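Local coordinates for geranylgeranyl pyrophosphate synthase (Corynebacterium glutamicum, PDB 3LMD) that makes geranylgeranyl pyrophosphate, an isoprenoid precursor, by magnesium-dependent prenyl transfer to isopentenyl diphosphate, at the interface of chains A and B. Residues are numbered along the deposited sequence; one frame, centred on the assembly and turned at random. Chains: chain A/B, Geranylgeranyl pyrophosphate synthase.

Contacts 1 and 2 lie about 26 Å apart, between the centres of their C-alpha atoms, along one two-fold symmetric interface. Both use helices 132-157 and 159-181. Contact 1 sets a leucine from helix 132-157 of chain B against helix 159-181 of chain A, near the aspartate-rich motif of chain A, and has a twin with the chains exchanged. Contact 2 lies where the two helices join and brings equivalent residues of both chains together around the symmetry axis. The same helix pair thus links the axis to the neighbourhood of the active site, in what is probably the homodimer usual for this family.

Contact 1: the interface of chains A and B. Residues chain A 118, 173, 176-177, 180; chain B 61, 138, 141-142.
B:Leu141 turns CG anti to its own carbonyl carbon (chi1 -65°) and keeps the branch to CD1 extended, so that the isobutyl group enters a socket on chain A. A:Met177 takes a different rotamer, CG opposite the backbone N (chi1 -171°), and bends at the next two bonds fold the thioether back along the leucine; the two side chains lie alongside one another and point in opposite senses. The leucine supplies more than half of the surface hidden here. Its CD1 methyl rests on the backbone of helix 159-181, 3.5 Å from A:Met177 N, while the methionine CE closes on B:Leu141 CB at 3.5 Å.

A:Met118 comes from another direction, at the end of helix 95-118. Its SD lies 3.8 Å from B:Leu141 CG, and the bend at chi3 carries CE to both leucine methyls. A:Gln176 lends the aliphatic CB to the same socket and brings its amide oxygen OE1 to 3.8 Å from B:Leu141 CD2, a van der Waals contact. At the base of the leucine, A:Val173 CG1 packs 3.6 Å from the B:Leu141 carbonyl O. On the side of A:Met177 far from the leucine, CG meets B:Phe61 CD1 at 4.0 Å. The methionine side chain runs roughly perpendicular to that of B:Val138, with SD toward CG1.

A:Met118 falls inside the first aspartate-rich motif, DDxxD, whose A:Asp115 and A:Asp119 are known calcium ligands of this protein, though no metal is bound to them in this model. B:Leu141 thus touches a residue of the motif itself, and this may help hold it in place. The rim of the socket near the leucine CD1 is tied within chain A: A:Thr180 OG1 hydrogen-bonds to A:Gln176 O at 2.9 Å, tilted 34° from the carbonyl plane.

Contact 2: the interface of chains A and B. Residues chain A 155, 158-159, 162; chain B 155, 158-159, 162.
A:Val162 and B:Val162 reach toward each other tip to tip, one of two like-with-like methyl meetings across the axis of a small two-fold symmetric patch. Their CG2 methyls meet at 3.9 Å, each lying anti to its own carbonyl carbon. The other branch, CG1, stands opposite the backbone N (chi1 177°) and turns aside to the serine of the partner: A:Val162 CG1 lies 3.8 Å from B:Ser155 CB, and the exchanged pair matches it. The threonine methyls form the second such meeting, A:Thr159 CG2 to B:Thr159 CG2 at 3.9 Å. Each of these methyls also rests on the partner's glycine, with A:Thr159 CG2 3.7 Å from B:Gly158 CA. The bare CA of the glycine probably permits this close approach to the main chain.

A second group of contacts sets carbon against carbonyl oxygen. A:Thr159 presents CB to B:Ser155 O at 3.3 Å, with CG2 also close to that oxygen at 3.5 Å. The hydroxyl A:Thr159 OG1 is 4.0 Å from B:Ser155 O, beyond CB and CG2, so the carbon part of the side chain makes the approach. In the other direction, B:Ser155 CB packs 3.7 Å from A:Thr159 O. These are packing contacts.

In the fold, the patch occupies the one-residue junction between two consecutive helices. A:Ser155 and B:Ser155 belong to the last turn of helix 132-157 in their chains, A:Gly158 and B:Gly158 make the link with a positive phi of 115°, and A:Thr159 and A:Val162, like B:Thr159 and B:Val162, lie in the first turn of helix 159-181. The junctions of both chains thus face each other across the two-fold axis.

Contact 1: the interface of chains A and B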
loop_
_atom_site.group_PDB
_atom_site.type_symbol
_atom_site.label_atom_id
_atom_site.label_comp_id
_atom_site.label_asym_id
_atom_site.label_seq_id
_atom_site.Cartn_x
_atom_site.Cartn_y
_atom_site.Cartn_z
ATOM N N MET A 118 9.863 8.992 3.687
ATOM C CA MET A 118 10.858 9.363 2.692
ATOM C C MET A 118 11.442 10.778 2.856
ATOM O O MET A 118 12.651 10.965 2.751
ATOM C CB MET A 118 10.273 9.139 1.307
ATOM C CG MET A 118 9.727 7.735 1.229
ATOM S SD MET A 118 9.112 7.263 -0.376
ATOM C CE MET A 118 7.977 8.598 -0.703
ATOM N N VAL A 173 1.216 7.531 -6.542
ATOM C CA VAL A 173 2.483 6.856 -6.290
ATOM C C VAL A 173 3.499 7.297 -7.362
ATOM O O VAL A 173 4.677 7.504 -7.074
ATOM C CB VAL A 173 2.337 5.315 -6.313
ATOM C CG1 VAL A 173 3.726 4.672 -6.247
ATOM C CG2 VAL A 173 1.495 4.843 -5.087
ATOM N N GLN A 176 4.889 10.708 -6.387
ATOM C CA GLN A 176 5.921 10.582 -5.337
ATOM C C GLN A 176 7.250 10.062 -5.923
ATOM O O GLN A 176 8.331 10.543 -5.579
ATOM C CB GLN A 176 5.440 9.623 -4.219
ATOM C CG GLN A 176 4.154 10.082 -3.508
ATOM C CD GLN A 176 3.588 9.026 -2.519
ATOM O OE1 GLN A 176 2.936 8.057 -2.918
ATOM N NE2 GLN A 176 3.836 9.225 -1.235
ATOM N N MET A 177 7.180 9.056 -6.778
ATOM C CA MET A 177 8.412 8.498 -7.407
ATOM C C MET A 177 9.055 9.550 -8.307
ATOM O O MET A 177 10.265 9.694 -8.330
ATOM C CB MET A 177 8.083 7.239 -8.253
ATOM C CG MET A 177 9.349 6.485 -8.742
ATOM S SD MET A 177 10.264 5.640 -7.380
ATOM C CE MET A 177 9.352 4.121 -7.393
ATOM N N THR A 180 10.832 11.971 -6.214
ATOM C CA THR A 180 12.020 11.287 -5.681
ATOM C C THR A 180 13.169 11.183 -6.693
ATOM O O THR A 180 14.312 11.475 -6.350
ATOM C CB THR A 180 11.689 9.875 -5.132
ATOM O OG1 THR A 180 10.746 10.004 -4.068
ATOM C CG2 THR A 180 12.950 9.205 -4.571
ATOM N N PHE B 61 10.571 5.880 -15.586
ATOM C CA PHE B 61 11.455 6.052 -14.422
ATOM C C PHE B 61 10.987 5.203 -13.253
ATOM O O PHE B 61 11.780 4.765 -12.424
ATOM C CB PHE B 61 11.557 7.557 -14.015
ATOM C CG PHE B 61 10.210 8.196 -13.712
ATOM C CD1 PHE B 61 9.580 7.992 -12.480
ATOM C CD2 PHE B 61 9.583 8.994 -14.660
ATOM C CE1 PHE B 61 8.324 8.559 -12.219
ATOM C CE2 PHE B 61 8.325 9.561 -14.406
ATOM C CZ PHE B 61 7.705 9.343 -13.173
ATOM N N VAL B 138 12.532 4.065 -2.495
ATOM C CA VAL B 138 12.028 3.518 -3.739
ATOM C C VAL B 138 11.365 2.168 -3.528
ATOM O O VAL B 138 10.398 1.858 -4.210
ATOM C CB VAL B 138 13.026 3.551 -4.933
ATOM C CG1 VAL B 138 13.631 4.941 -5.086
ATOM C CG2 VAL B 138 14.080 2.430 -4.841
ATOM N N LEU B 141 7.832 2.766 -2.484
ATOM C CA LEU B 141 7.025 3.177 -3.618
ATOM C C LEU B 141 6.816 2.032 -4.614
ATOM O O LEU B 141 5.746 1.931 -5.236
ATOM C CB LEU B 141 7.607 4.413 -4.319
ATOM C CG LEU B 141 7.590 5.677 -3.428
ATOM C CD1 LEU B 141 8.206 6.858 -4.190
ATOM C CD2 LEU B 141 6.190 6.010 -2.971
ATOM N N ALA B 142 7.813 1.179 -4.786
ATOM C CA ALA B 142 7.602 -0.002 -5.637
ATOM C C ALA B 142 6.477 -0.892 -5.058
ATOM O O ALA B 142 5.618 -1.409 -5.791
ATOM C CB ALA B 142 8.902 -0.802 -5.768
#

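Contact 2: the interface of chains A and B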
loop_
_atom_site.group_PDB
_atom_site.type_symbol
_atom_site.label_atom_id
_atom_site.label_comp_id
_atom_site.label_asym_id
_atom_site.label_seq_id
_atom_site.Cartn_x
_atom_site.Cartn_y
_atom_site.Cartn_z
ATOM N N SER A 155 -14.896 -2.312 -1.503
ATOM C CA SER A 155 -15.610 -3.552 -1.850
ATOM C C SER A 155 -17.124 -3.393 -1.733
ATOM O O SER A 155 -17.885 -4.131 -2.359
ATOM C CB SER A 155 -15.148 -4.751 -0.998
ATOM O OG SER A 155 -15.709 -4.755 0.339
ATOM N N GLY A 158 -18.352 -0.787 -5.037
ATOM C CA GLY A 158 -18.519 -1.309 -6.391
ATOM C C GLY A 158 -17.223 -1.273 -7.191
ATOM O O GLY A 158 -16.284 -0.551 -6.844
ATOM N N THR A 159 -17.168 -2.038 -8.274
ATOM C CA THR A 159 -15.910 -2.177 -9.025
ATOM C C THR A 159 -15.493 -0.910 -9.754
ATOM O O THR A 159 -14.284 -0.711 -9.989
ATOM C CB THR A 159 -15.974 -3.336 -10.063
ATOM O OG1 THR A 159 -17.071 -3.112 -10.942
ATOM C CG2 THR A 159 -16.169 -4.650 -9.384
ATOM N N VAL A 162 -13.365 0.909 -7.462
ATOM C CA VAL A 162 -12.070 0.230 -7.331
ATOM C C VAL A 162 -11.163 0.569 -8.543
ATOM O O VAL A 162 -9.978 0.823 -8.385
ATOM C CB VAL A 162 -12.228 -1.306 -7.202
ATOM C CG1 VAL A 162 -10.857 -2.016 -7.132
ATOM C CG2 VAL A 162 -13.060 -1.669 -5.918
ATOM N N SER B 155 -10.450 -4.842 -9.842
ATOM C CA SER B 155 -11.640 -4.139 -10.348
ATOM C C SER B 155 -12.339 -4.924 -11.456
ATOM O O SER B 155 -13.531 -4.737 -11.703
ATOM C CB SER B 155 -11.314 -2.718 -10.846
ATOM O OG SER B 155 -10.695 -2.698 -12.158
ATOM N N GLY B 158 -14.192 -8.399 -9.530
ATOM C CA GLY B 158 -15.463 -8.283 -8.820
ATOM C C GLY B 158 -15.278 -7.901 -7.357
ATOM O O GLY B 158 -14.189 -8.050 -6.796
ATOM N N THR B 159 -16.341 -7.421 -6.725
ATOM C CA THR B 159 -16.221 -6.892 -5.357
ATOM C C THR B 159 -15.937 -7.962 -4.315
ATOM O O THR B 159 -15.334 -7.649 -3.268
ATOM C CB THR B 159 -17.494 -6.111 -4.918
ATOM O OG1 THR B 159 -18.627 -6.964 -5.037
ATOM C CG2 THR B 159 -17.708 -4.912 -5.780
ATOM N N VAL B 162 -12.335 -8.163 -4.042
ATOM C CA VAL B 162 -11.815 -6.972 -3.360
ATOM C C VAL B 162 -12.003 -7.108 -1.826
ATOM O O VAL B 162 -11.114 -6.777 -1.056
ATOM C CB VAL B 162 -12.490 -5.672 -3.863
ATOM C CG1 VAL B 162 -11.984 -4.431 -3.092
ATOM C CG2 VAL B 162 -12.221 -5.466 -5.398
#